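Local structure of cobalamin biosynthesis protein CobN (Mycobacterium tuberculosis, 7C6O) at residues L586-V592 with H606-H612; G384-G388 with L555-G559; S48-L52 with W64-R69. The protein probably forms the large, catalytic subunit of an ATP-dependent cobaltochelatase, which inserts cobalt into the corrin ring during cobalamin biosynthesis. All blocks are in the same frame, centred on the assembly; numbering follows the deposited sequence. Where two conformers were deposited one is given.

Contact 1. Residues L586-V592 with H606-H612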
ATOM      1  N   LEU A 586       3.916   1.966  16.890  1.00 14.64           N
ATOM      2  CA  LEU A 586       3.352   3.000  16.029  1.00 13.73           C
ATOM      3  C   LEU A 586       1.899   2.663  15.726  1.00 15.16           C
ATOM      4  O   LEU A 586       1.606   1.615  15.139  1.00 15.54           O
ATOM      5  CB  LEU A 586       4.159   3.139  14.735  1.00 15.71           C
ATOM      6  CG  LEU A 586       3.633   4.108  13.671  1.00 15.14           C
ATOM      7  CD1 LEU A 586       3.540   5.526  14.215  1.00 17.72           C
ATOM      8  CD2 LEU A 586       4.507   4.067  12.416  1.00 11.20           C
ATOM      9  N   ILE A 587       0.997   3.552  16.130  1.00 14.96           N
ATOM     10  CA  ILE A 587      -0.435   3.421  15.885  1.00 15.08           C
ATOM     11  C   ILE A 587      -0.832   4.531  14.924  1.00 13.76           C
ATOM     12  O   ILE A 587      -0.460   5.693  15.125  1.00 13.94           O
ATOM     13  CB  ILE A 587      -1.230   3.494  17.199  1.00 15.36           C
ATOM     14  CG1 ILE A 587      -0.752   2.394  18.152  1.00 18.14           C
ATOM     15  CG2 ILE A 587      -2.725   3.373  16.928  1.00 14.25           C
ATOM     16  CD1 ILE A 587      -1.101   2.644  19.597  1.00 21.05           C
ATOM     17  N   TYR A 588      -1.585   4.180  13.884  1.00 13.23           N
ATOM     18  CA  TYR A 588      -1.645   4.992  12.669  1.00 14.90           C
ATOM     19  C   TYR A 588      -3.060   5.024  12.106  1.00 14.12           C
ATOM     20  O   TYR A 588      -3.424   4.198  11.260  1.00 12.88           O
ATOM     21  CB  TYR A 588      -0.665   4.443  11.631  1.00 13.40           C
ATOM     22  CG  TYR A 588       0.005   5.451  10.723  1.00 15.65           C
ATOM     23  CD1 TYR A 588      -0.656   6.592  10.286  1.00 15.38           C
ATOM     24  CD2 TYR A 588       1.308   5.239  10.286  1.00 18.02           C
ATOM     25  CE1 TYR A 588      -0.028   7.499   9.440  1.00 16.91           C
ATOM     26  CE2 TYR A 588       1.941   6.134   9.449  1.00 19.60           C
ATOM     27  CZ  TYR A 588       1.272   7.259   9.028  1.00 18.50           C
ATOM     28  OH  TYR A 588       1.916   8.140   8.193  1.00 21.47           O
ATOM     29  N   PRO A 589      -3.890   5.966  12.554  1.00 14.63           N
ATOM     30  CA  PRO A 589      -5.186   6.175  11.891  1.00 12.31           C
ATOM     31  C   PRO A 589      -4.979   6.477  10.412  1.00 14.60           C
ATOM     32  O   PRO A 589      -4.137   7.299  10.044  1.00 12.48           O
ATOM     33  CB  PRO A 589      -5.782   7.368  12.643  1.00 12.02           C
ATOM     34  CG  PRO A 589      -5.130   7.314  13.997  1.00 14.33           C
ATOM     35  CD  PRO A 589      -3.732   6.821  13.746  1.00 14.98           C
ATOM     36  N   PHE A 590      -5.738   5.791   9.558  1.00 12.90           N
ATOM     37  CA  PHE A 590      -5.420   5.807   8.138  1.00 13.95           C
ATOM     38  C   PHE A 590      -6.677   5.656   7.296  1.00 15.53           C
ATOM     39  O   PHE A 590      -7.539   4.833   7.598  1.00 13.94           O
ATOM     40  CB  PHE A 590      -4.427   4.694   7.789  1.00 14.07           C
ATOM     41  CG  PHE A 590      -3.399   5.109   6.788  1.00 12.46           C
ATOM     42  CD1 PHE A 590      -3.695   5.118   5.438  1.00 12.24           C
ATOM     43  CD2 PHE A 590      -2.140   5.510   7.201  1.00 14.38           C
ATOM     44  CE1 PHE A 590      -2.751   5.514   4.514  1.00 13.52           C
ATOM     45  CE2 PHE A 590      -1.188   5.905   6.284  1.00 13.86           C
ATOM     46  CZ  PHE A 590      -1.490   5.906   4.942  1.00 11.25           C
ATOM     47  N   LEU A 591      -6.760   6.442   6.225  1.00 15.11           N
ATOM     48  CA  LEU A 591      -7.936   6.429   5.364  1.00 13.62           C
ATOM     49  C   LEU A 591      -8.122   5.060   4.714  1.00 12.10           C
ATOM     50  O   LEU A 591      -7.178   4.487   4.163  1.00 13.44           O
ATOM     51  CB  LEU A 591      -7.801   7.514   4.298  1.00 13.59           C
ATOM     52  CG  LEU A 591      -8.940   7.656   3.292  1.00 16.92           C
ATOM     53  CD1 LEU A 591     -10.265   7.943   3.994  1.00 16.69           C
ATOM     54  CD2 LEU A 591      -8.611   8.748   2.281  1.00 15.55           C
ATOM     55  N   VAL A 592      -9.357   4.549   4.764  1.00 11.11           N
ATOM     56  CA  VAL A 592      -9.630   3.170   4.363  1.00 12.67           C
ATOM     57  C   VAL A 592      -9.390   2.952   2.871  1.00 13.41           C
ATOM     58  O   VAL A 592      -9.006   1.849   2.456  1.00 12.36           O
ATOM     59  CB  VAL A 592     -11.066   2.775   4.769  1.00 14.57           C
ATOM     60  CG1 VAL A 592     -12.096   3.678   4.090  1.00 15.16           C
ATOM     61  CG2 VAL A 592     -11.338   1.307   4.446  1.00 13.99           C
ATOM     62  N   HIS A 606       6.469  -0.992  10.966  1.00 13.45           N
ATOM     63  CA  HIS A 606       5.671  -1.907  11.786  1.00 14.20           C
ATOM     64  C   HIS A 606       4.391  -1.284  12.335  1.00 11.38           C
ATOM     65  O   HIS A 606       4.009  -1.547  13.480  1.00 15.44           O
ATOM     66  CB  HIS A 606       6.511  -2.472  12.942  1.00 13.83           C
ATOM     67  CG  HIS A 606       7.124  -1.431  13.828  1.00 14.90           C
ATOM     68  ND1 HIS A 606       8.424  -0.999  13.676  1.00 14.73           N
ATOM     69  CD2 HIS A 606       6.624  -0.754  14.890  1.00 12.32           C
ATOM     70  CE1 HIS A 606       8.695  -0.094  14.599  1.00 14.56           C
ATOM     71  NE2 HIS A 606       7.619   0.076  15.346  1.00 14.78           N
ATOM     72  N   ALA A 607       3.707  -0.484  11.523  1.00 12.47           N
ATOM     73  CA  ALA A 607       2.563   0.267  12.015  1.00 13.10           C
ATOM     74  C   ALA A 607       1.369  -0.644  12.278  1.00 15.83           C
ATOM     75  O   ALA A 607       1.144  -1.628  11.568  1.00 13.58           O
ATOM     76  CB  ALA A 607       2.168   1.353  11.015  1.00 14.99           C
ATOM     77  N   VAL A 608       0.612  -0.311  13.318  1.00 13.42           N
ATOM     78  CA  VAL A 608      -0.727  -0.848  13.532  1.00  9.90           C
ATOM     79  C   VAL A 608      -1.702   0.214  13.047  1.00 13.22           C
ATOM     80  O   VAL A 608      -1.881   1.248  13.698  1.00 13.04           O
ATOM     81  CB  VAL A 608      -0.977  -1.201  15.005  1.00 13.84           C
ATOM     82  CG1 VAL A 608      -2.423  -1.642  15.209  1.00 13.16           C
ATOM     83  CG2 VAL A 608      -0.016  -2.288  15.471  1.00 14.01           C
ATOM     84  N   LEU A 609      -2.320  -0.019  11.893  1.00 12.59           N
ATOM     85  CA  LEU A 609      -3.294   0.926  11.372  1.00 13.93           C
ATOM     86  C   LEU A 609      -4.609   0.811  12.131  1.00 14.04           C
ATOM     87  O   LEU A 609      -4.987  -0.262  12.606  1.00 14.54           O
ATOM     88  CB  LEU A 609      -3.550   0.686   9.883  1.00 12.50           C
ATOM     89  CG  LEU A 609      -2.353   0.655   8.934  1.00 13.50           C
ATOM     90  CD1 LEU A 609      -2.838   0.526   7.501  1.00 15.64           C
ATOM     91  CD2 LEU A 609      -1.471   1.887   9.101  1.00 11.26           C
ATOM     92  N   VAL A 610      -5.301   1.940  12.254  1.00 14.47           N
ATOM     93  CA  VAL A 610      -6.702   1.972  12.662  1.00 12.18           C
ATOM     94  C   VAL A 610      -7.407   2.746  11.560  1.00 15.79           C
ATOM     95  O   VAL A 610      -7.389   3.982  11.556  1.00 15.43           O
ATOM     96  CB  VAL A 610      -6.914   2.633  14.029  1.00 12.94           C
ATOM     97  CG1 VAL A 610      -8.394   2.614  14.400  1.00 15.34           C
ATOM     98  CG2 VAL A 610      -6.088   1.938  15.096  1.00 12.48           C
ATOM     99  N   ASP A 611      -8.004   2.038  10.605  1.00 14.68           N
ATOM    100  CA  ASP A 611      -8.467   2.773   9.441  1.00 12.64           C
ATOM    101  C   ASP A 611      -9.737   3.550   9.774  1.00 13.53           C
ATOM    102  O   ASP A 611     -10.450   3.250  10.735  1.00 17.21           O
ATOM    103  CB  ASP A 611      -8.651   1.854   8.223  1.00 14.45           C
ATOM    104  CG  ASP A 611      -9.716   0.785   8.406  1.00 17.13           C
ATOM    105  OD1 ASP A 611     -10.466   0.799   9.399  1.00 16.63           O
ATOM    106  OD2 ASP A 611      -9.794  -0.089   7.515  1.00 18.79           O
ATOM    107  N   HIS A 612      -9.983   4.600   8.993  1.00 12.55           N
ATOM    108  CA  HIS A 612     -11.087   5.503   9.267  1.00 12.67           C
ATOM    109  C   HIS A 612     -11.899   5.751   8.003  1.00 13.14           C
ATOM    110  O   HIS A 612     -11.444   5.524   6.879  1.00 12.05           O
ATOM    111  CB  HIS A 612     -10.607   6.840   9.875  1.00 11.89           C
ATOM    112  CG  HIS A 612      -9.817   7.704   8.938  1.00 12.27           C
ATOM    113  ND1 HIS A 612     -10.396   8.414   7.908  1.00 15.12           N
ATOM    114  CD2 HIS A 612      -8.496   8.003   8.903  1.00 14.53           C
ATOM    115  CE1 HIS A 612      -9.463   9.097   7.266  1.00 13.16           C
ATOM    116  NE2 HIS A 612      -8.302   8.866   7.851  1.00 13.16           N
TER
HETATM  117  O   HOH W   1       3.578  -0.863  16.135  1.00 17.88           O

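Contact 2. Residues G384-G388 with L555-G559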
ATOM      1  N   GLY A 384      -0.410  19.160   9.445  1.00 36.78           N
ATOM      2  CA  GLY A 384      -1.597  18.353   9.583  1.00 35.48           C
ATOM      3  C   GLY A 384      -2.124  17.729   8.311  1.00 34.63           C
ATOM      4  O   GLY A 384      -3.330  17.469   8.231  1.00 33.72           O
ATOM      5  N   ASN A 385      -1.269  17.488   7.319  1.00 34.80           N
ATOM      6  CA  ASN A 385      -1.710  16.853   6.084  0.59 35.76           C
ATOM      7  C   ASN A 385      -2.322  15.492   6.390  1.00 35.95           C
ATOM      8  O   ASN A 385      -1.666  14.619   6.968  1.00 37.78           O
ATOM      9  CB  ASN A 385      -0.532  16.712   5.117  0.59 35.82           C
ATOM     10  CG  ASN A 385      -0.973  16.588   3.670  0.59 37.26           C
ATOM     11  OD1 ASN A 385      -2.080  16.134   3.381  0.59 39.72           O
ATOM     12  ND2 ASN A 385      -0.104  16.992   2.750  0.59 36.20           N
ATOM     13  N   ALA A 386      -3.585  15.318   6.011  1.00 32.59           N
ATOM     14  CA  ALA A 386      -4.281  14.051   6.225  1.00 29.98           C
ATOM     15  C   ALA A 386      -5.421  13.976   5.227  1.00 30.75           C
ATOM     16  O   ALA A 386      -6.375  14.754   5.319  1.00 28.38           O
ATOM     17  CB  ALA A 386      -4.800  13.933   7.656  1.00 27.83           C
ATOM     18  N   VAL A 387      -5.329  13.037   4.288  1.00 27.21           N
ATOM     19  CA  VAL A 387      -6.270  12.991   3.177  1.00 25.26           C
ATOM     20  C   VAL A 387      -7.657  12.626   3.686  1.00 27.07           C
ATOM     21  O   VAL A 387      -7.834  11.625   4.394  1.00 24.98           O
ATOM     22  CB  VAL A 387      -5.779  12.007   2.107  1.00 25.75           C
ATOM     23  CG1 VAL A 387      -6.859  11.770   1.067  1.00 23.28           C
ATOM     24  CG2 VAL A 387      -4.520  12.558   1.453  1.00 29.32           C
ATOM     25  N   GLY A 388      -8.646  13.449   3.335  1.00 27.07           N
ATOM     26  CA  GLY A 388     -10.027  13.242   3.723  1.00 28.09           C
ATOM     27  C   GLY A 388     -10.339  13.438   5.191  1.00 24.18           C
ATOM     28  O   GLY A 388     -11.497  13.259   5.587  1.00 20.23           O
ATOM     29  N   LEU A 555      -1.055  10.909  12.996  1.00 17.47           N
ATOM     30  CA  LEU A 555      -2.422  11.270  12.632  1.00 23.54           C
ATOM     31  C   LEU A 555      -2.566  11.409  11.118  1.00 25.99           C
ATOM     32  O   LEU A 555      -2.117  12.397  10.529  1.00 27.67           O
ATOM     33  CB  LEU A 555      -2.833  12.558  13.341  1.00 27.88           C
ATOM     34  CG  LEU A 555      -3.228  12.328  14.798  1.00 34.16           C
ATOM     35  CD1 LEU A 555      -3.725  13.613  15.431  1.00 36.28           C
ATOM     36  CD2 LEU A 555      -4.280  11.232  14.885  1.00 34.80           C
ATOM     37  N   GLY A 556      -3.203  10.420  10.493  0.76 23.52           N
ATOM     38  CA  GLY A 556      -3.681  10.556   9.134  0.76 23.49           C
ATOM     39  C   GLY A 556      -2.639  10.255   8.069  0.76 24.60           C
ATOM     40  O   GLY A 556      -1.431  10.197   8.311  0.76 19.78           O
ATOM     41  N   LYS A 557      -3.141  10.082   6.845  1.00 28.56           N
ATOM     42  CA  LYS A 557      -2.308   9.754   5.692  1.00 32.68           C
ATOM     43  C   LYS A 557      -1.702  11.022   5.096  1.00 31.45           C
ATOM     44  O   LYS A 557      -2.441  11.902   4.640  1.00 29.50           O
ATOM     45  CB  LYS A 557      -3.142   9.022   4.638  1.00 34.37           C
ATOM     46  CG  LYS A 557      -2.402   8.702   3.343  1.00 34.75           C
ATOM     47  CD  LYS A 557      -2.756   9.650   2.217  1.00 35.76           C
ATOM     48  CE  LYS A 557      -2.110   9.218   0.910  1.00 36.63           C
ATOM     49  NZ  LYS A 557      -2.249  10.242  -0.162  1.00 37.05           N
ATOM     50  N   HIS A 558      -0.369  11.129   5.088  1.00 28.91           N
ATOM     51  CA  HIS A 558       0.562  10.215   5.759  1.00 29.52           C
ATOM     52  C   HIS A 558       1.842  10.981   6.077  1.00 31.30           C
ATOM     53  O   HIS A 558       2.055  12.075   5.556  1.00 31.35           O
ATOM     54  CB  HIS A 558       0.893   8.985   4.900  1.00 31.44           C
ATOM     55  CG  HIS A 558       1.463   9.313   3.553  1.00 35.32           C
ATOM     56  ND1 HIS A 558       0.797   9.034   2.379  1.00 35.58           N
ATOM     57  CD2 HIS A 558       2.635   9.887   3.193  1.00 35.66           C
ATOM     58  CE1 HIS A 558       1.531   9.427   1.354  1.00 34.23           C
ATOM     59  NE2 HIS A 558       2.652   9.949   1.820  1.00 36.93           N
ATOM     60  N   GLY A 559       2.699  10.395   6.920  1.00 31.85           N
ATOM     61  CA  GLY A 559       3.979  10.992   7.244  1.00 28.82           C
ATOM     62  C   GLY A 559       5.091  10.521   6.321  1.00 25.00           C
ATOM     63  O   GLY A 559       4.875   9.792   5.354  1.00 25.87           O
TER
HETATM   64  O   HOH W   2      -1.092  14.832  10.335  1.00 28.11           O
HETATM   65  O   HOH W   3      -5.915   9.991   6.668  1.00 22.14           O

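Contact 3. Residues S48-L52 with W64-R69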
ATOM      1  N   SER A  48      13.656 -36.994   2.361  1.00 20.29           N
ATOM      2  CA  SER A  48      13.246 -35.974   3.316  1.00 19.54           C
ATOM      3  C   SER A  48      14.500 -35.384   3.945  1.00 19.06           C
ATOM      4  O   SER A  48      15.188 -36.058   4.719  1.00 17.11           O
ATOM      5  CB  SER A  48      12.325 -36.559   4.383  1.00 24.17           C
ATOM      6  OG  SER A  48      12.160 -35.649   5.458  1.00 26.91           O
ATOM      7  N   ASP A  49      14.801 -34.127   3.614  1.00 19.01           N
ATOM      8  CA  ASP A  49      15.970 -33.483   4.200  1.00 22.98           C
ATOM      9  C   ASP A  49      15.842 -33.327   5.710  1.00 18.77           C
ATOM     10  O   ASP A  49      16.862 -33.223   6.396  1.00 21.58           O
ATOM     11  CB  ASP A  49      16.212 -32.125   3.544  1.00 27.09           C
ATOM     12  CG  ASP A  49      16.729 -32.250   2.122  1.00 29.76           C
ATOM     13  OD1 ASP A  49      17.407 -33.256   1.817  1.00 29.83           O
ATOM     14  OD2 ASP A  49      16.457 -31.343   1.308  1.00 31.15           O
ATOM     15  N   THR A  50      14.614 -33.315   6.238  1.00 16.53           N
ATOM     16  CA  THR A  50      14.436 -33.302   7.686  1.00 19.08           C
ATOM     17  C   THR A  50      15.077 -34.529   8.326  1.00 18.37           C
ATOM     18  O   THR A  50      15.719 -34.423   9.378  1.00 19.61           O
ATOM     19  CB  THR A  50      12.947 -33.224   8.027  1.00 22.34           C
ATOM     20  OG1 THR A  50      12.385 -32.049   7.428  1.00 22.89           O
ATOM     21  CG2 THR A  50      12.741 -33.161   9.535  1.00 20.80           C
ATOM     22  N   ASP A  51      14.921 -35.700   7.698  1.00 16.49           N
ATOM     23  CA  ASP A  51      15.601 -36.906   8.169  1.00 17.83           C
ATOM     24  C   ASP A  51      17.106 -36.692   8.245  1.00 18.11           C
ATOM     25  O   ASP A  51      17.746 -37.020   9.252  1.00 18.08           O
ATOM     26  CB  ASP A  51      15.299 -38.087   7.241  1.00 15.74           C
ATOM     27  CG  ASP A  51      13.848 -38.519   7.281  1.00 20.05           C
ATOM     28  OD1 ASP A  51      13.099 -38.054   8.164  1.00 19.09           O
ATOM     29  OD2 ASP A  51      13.459 -39.334   6.415  1.00 17.91           O
ATOM     30  N   LEU A  52      17.691 -36.144   7.177  1.00 16.11           N
ATOM     31  CA  LEU A  52      19.141 -36.002   7.112  1.00 17.28           C
ATOM     32  C   LEU A  52      19.645 -35.000   8.142  1.00 16.26           C
ATOM     33  O   LEU A  52      20.708 -35.200   8.742  1.00 15.62           O
ATOM     34  CB  LEU A  52      19.560 -35.589   5.701  1.00 17.36           C
ATOM     35  CG  LEU A  52      18.958 -36.431   4.574  1.00 18.48           C
ATOM     36  CD1 LEU A  52      19.511 -36.014   3.215  1.00 18.69           C
ATOM     37  CD2 LEU A  52      19.189 -37.918   4.819  1.00 17.13           C
ATOM     38  N   TRP A  64      24.923 -39.135   5.143  1.00 18.59           N
ATOM     39  CA  TRP A  64      23.599 -38.821   4.626  1.00 19.40           C
ATOM     40  C   TRP A  64      23.681 -38.267   3.214  1.00 23.46           C
ATOM     41  O   TRP A  64      24.670 -37.640   2.824  1.00 23.44           O
ATOM     42  CB  TRP A  64      22.868 -37.820   5.524  1.00 22.52           C
ATOM     43  CG  TRP A  64      23.684 -36.619   5.854  1.00 24.24           C
ATOM     44  CD1 TRP A  64      23.871 -35.514   5.075  1.00 25.47           C
ATOM     45  CD2 TRP A  64      24.428 -36.395   7.056  1.00 22.90           C
ATOM     46  NE1 TRP A  64      24.685 -34.616   5.720  1.00 26.77           N
ATOM     47  CE2 TRP A  64      25.041 -35.133   6.938  1.00 27.58           C
ATOM     48  CE3 TRP A  64      24.633 -37.139   8.222  1.00 24.45           C
ATOM     49  CZ2 TRP A  64      25.849 -34.598   7.941  1.00 28.22           C
ATOM     50  CZ3 TRP A  64      25.434 -36.607   9.217  1.00 26.95           C
ATOM     51  CH2 TRP A  64      26.032 -35.348   9.069  1.00 28.33           C
ATOM     52  N   ALA A  65      22.611 -38.502   2.458  1.00 18.11           N
ATOM     53  CA  ALA A  65      22.457 -37.945   1.124  1.00 20.23           C
ATOM     54  C   ALA A  65      20.996 -38.065   0.725  1.00 23.37           C
ATOM     55  O   ALA A  65      20.292 -38.978   1.165  1.00 17.54           O
ATOM     56  CB  ALA A  65      23.349 -38.654   0.101  1.00 19.92           C
ATOM     57  N   ASN A  66      20.550 -37.126  -0.105  1.00 20.82           N
ATOM     58  CA  ASN A  66      19.202 -37.168  -0.650  1.00 24.11           C
ATOM     59  C   ASN A  66      19.232 -37.876  -1.998  1.00 24.53           C
ATOM     60  O   ASN A  66      19.929 -37.412  -2.910  1.00 26.01           O
ATOM     61  CB  ASN A  66      18.643 -35.765  -0.804  1.00 24.27           C
ATOM     62  CG  ASN A  66      17.155 -35.757  -1.083  1.00 23.56           C
ATOM     63  OD1 ASN A  66      16.656 -36.546  -1.886  1.00 21.75           O
ATOM     64  ND2 ASN A  66      16.433 -34.866  -0.411  1.00 23.79           N
ATOM     65  N   PRO A  67      18.507 -38.986  -2.170  1.00 23.48           N
ATOM     66  CA  PRO A  67      18.558 -39.710  -3.452  1.00 25.15           C
ATOM     67  C   PRO A  67      18.156 -38.873  -4.655  1.00 28.96           C
ATOM     68  O   PRO A  67      18.559 -39.204  -5.776  1.00 32.10           O
ATOM     69  CB  PRO A  67      17.581 -40.876  -3.234  1.00 25.51           C
ATOM     70  CG  PRO A  67      17.526 -41.055  -1.758  1.00 25.30           C
ATOM     71  CD  PRO A  67      17.683 -39.684  -1.171  1.00 22.57           C
ATOM     72  N   SER A  68      17.378 -37.807  -4.469  1.00 30.57           N
ATOM     73  CA  SER A  68      17.005 -36.956  -5.592  1.00 34.76           C
ATOM     74  C   SER A  68      18.129 -36.021  -6.024  1.00 36.03           C
ATOM     75  O   SER A  68      17.992 -35.352  -7.053  1.00 37.18           O
ATOM     76  CB  SER A  68      15.758 -36.137  -5.248  1.00 37.04           C
ATOM     77  OG  SER A  68      16.040 -35.155  -4.268  1.00 41.10           O
ATOM     78  N   ARG A  69      19.225 -35.958  -5.270  1.00 34.36           N
ATOM     79  CA  ARG A  69      20.388 -35.142  -5.601  1.00 36.31           C
ATOM     80  C   ARG A  69      21.652 -35.985  -5.581  1.00 37.43           C
ATOM     81  O   ARG A  69      22.695 -35.557  -5.081  1.00 42.46           O
ATOM     82  CB  ARG A  69      20.533 -33.966  -4.636  1.00 39.05           C
ATOM     83  CG  ARG A  69      19.274 -33.153  -4.405  1.00 42.27           C
ATOM     84  CD  ARG A  69      19.578 -31.942  -3.534  1.00 44.05           C
ATOM     85  NE  ARG A  69      20.095 -32.317  -2.220  1.00 44.89           N
ATOM     86  CZ  ARG A  69      19.396 -32.243  -1.091  1.00 42.99           C
ATOM     87  NH1 ARG A  69      18.146 -31.800  -1.114  1.00 42.68           N
ATOM     88  NH2 ARG A  69      19.945 -32.605   0.060  1.00 41.65           N
TER

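Contact 1. Residues L586-V592 with H606-H612
Leu586 O accepts a hydrogen bond from Val608 N at 2.8 Å, almost linear with 176° at the hydrogen, and opens a ladder of six backbone hydrogen bonds between two parallel strands. Further along, the bonds to Tyr588 O and Phe590 O arrive from above the carbonyl planes. The strand directions differ by 33°. Each of these carbonyls also faces the CA of the preceding partner residue, the tightest pair being Asp611 CA and Phe590 O at 2.9 Å. Ahead of the first direct bond a water extends the pairing, accepting from Leu586 N and donating to His606 O.

On one face of the sheet Tyr588 and Leu609 lie side by side, Leu609 CD2 resting 3.7 Å from Tyr588 CB and also touching the ring of Phe590, while Ala607 CB meets the Tyr588 ring at its edge. The two aromatic rings meet in turn, Phe590 CE2 lying over a face of Tyr588. On the other face the side chains of Ile587 and Val610 lie side by side, their CG2 methyls in contact. There His612 folds back across Leu591: with CG between its own backbone N and carbonyl carbon (chi1 68°), the imidazole lies under Leu591 CA, a CH-pi contact of 3.7 Å from that CA to the ring centroid, and Leu591 CD1 reaches CE1 of the same ring.

The two strands belong to a right-handed beta-alpha-beta crossover. Its connecting helix 595-604 covers the face bearing Tyr588, Phe590 and Leu609, helix 807-815 packs on the face of Ile587 and Val610, and strand 551-555 pairs with the other edge of 586-591.

Contact 2. Residues G384-G388 with L555-G559
Val387 lays its CG2 branch alongside the aliphatic chain of Lys557, 3.5 Å from CD of that lysine, a tight carbon pair, and the two side chains point the same way. The bend of Lys557 at its second torsion (chi2 -102°) turns the outer part of the chain along the valine, and NZ ends near the same methyl; its ion pairs with Asp594 and Glu597 are long and weak. The backbones are joined by one direct hydrogen bond, from Val387 N to Lys557 O at 3.1 Å, with the donor in the carbonyl plane. Ala386 CA approaches the same oxygen, so two neighbouring residues converge on it.

Both segments are loops that follow parallel strands of one sheet: strand 369-373 leads to the loop at 384-388, and strand 551-555 to the loop at 555-559. The second makes a sharp turn through a cis peptide between Lys557 and His558. Ala386 CB rests 3.9 Å from Gly556 CA, a close approach that depends on Gly556 having no side chain on that side. Two waters fill in the pairing: one donates to Leu555 O at 2.6 Å and weakly to Asn385 O, while the other accepts from Lys557 N and donates weakly to Val387 O.

Contact 3. Residues S48-L52 with W64-R69
With CG of Asp49 turned opposite its carbonyl carbon (chi1 -72°) and CG of Asn66 opposite its backbone N (chi1 -168°), the carboxylate at the start of the helix and the amide beyond the strand meet at about a right angle, their planes 76° apart. Asn66 ND2 donates to Asp49 OD1 at 2.9 Å, reaching it from above the carboxylate plane. Arg69, bent at its third torsion, points against Asp49 and grips its carboxylate end-on with both terminal nitrogens. NH1 makes the straighter bond, 3.0 Å to the syn lone pair of Asp49 OD2; NH2 meets OD1 at 3.2 Å, on the opposite face of the carboxylate from Asn66 ND2. Asp49 OD1 therefore takes two donors, and the combined charge and hydrogen bonding should favour the ionised acid.

The other end of the Asn66 amide is held within its own loop. Its OD1 accepts from Ser68 N at 3.0 Å, forming an Asx turn, and also from Ser68 OG, which fixes the rotation of the amide that faces Asp49. Asn66 CB lies against one face of the Arg69 guanidinium. Beside this polar cluster, Leu52 CD2 packs 3.7 Å from Trp64 CB and its CD1 lies against the backbone joining Ala65 to Asn66.

Ser48 occupies the N-cap position of helix 49-58, which links strand 42-46 to strand 62-65 in a beta-alpha-beta unit. Leu52 also packs on Leu44 and Ser46 of strand 42-46, the neighbour of strand 62-65 at the edge of a four-stranded parallel sheet.

Contacts 1 and 2 are neighbours in one mixed sheet and its loops, with centres about 11 Å apart, and they touch directly: the Tyr588 hydroxyl, which also bonds to Glu562, probably accepts from Gly559 N, and the Phe590 ring packs on Lys557. Contact 1 is fully buried and rests on a regular strand ladder with largely apolar faces, whereas contact 2, partly buried at the strand ends, replaces the ladder with one direct bond and bridging waters. Contact 3 lies in a separate N-terminal sheet, its centre about 46 Å from that of contact 1. It too belongs to a beta-alpha-beta unit, but joins helix to strand end and relies on a partly exposed salt bridge.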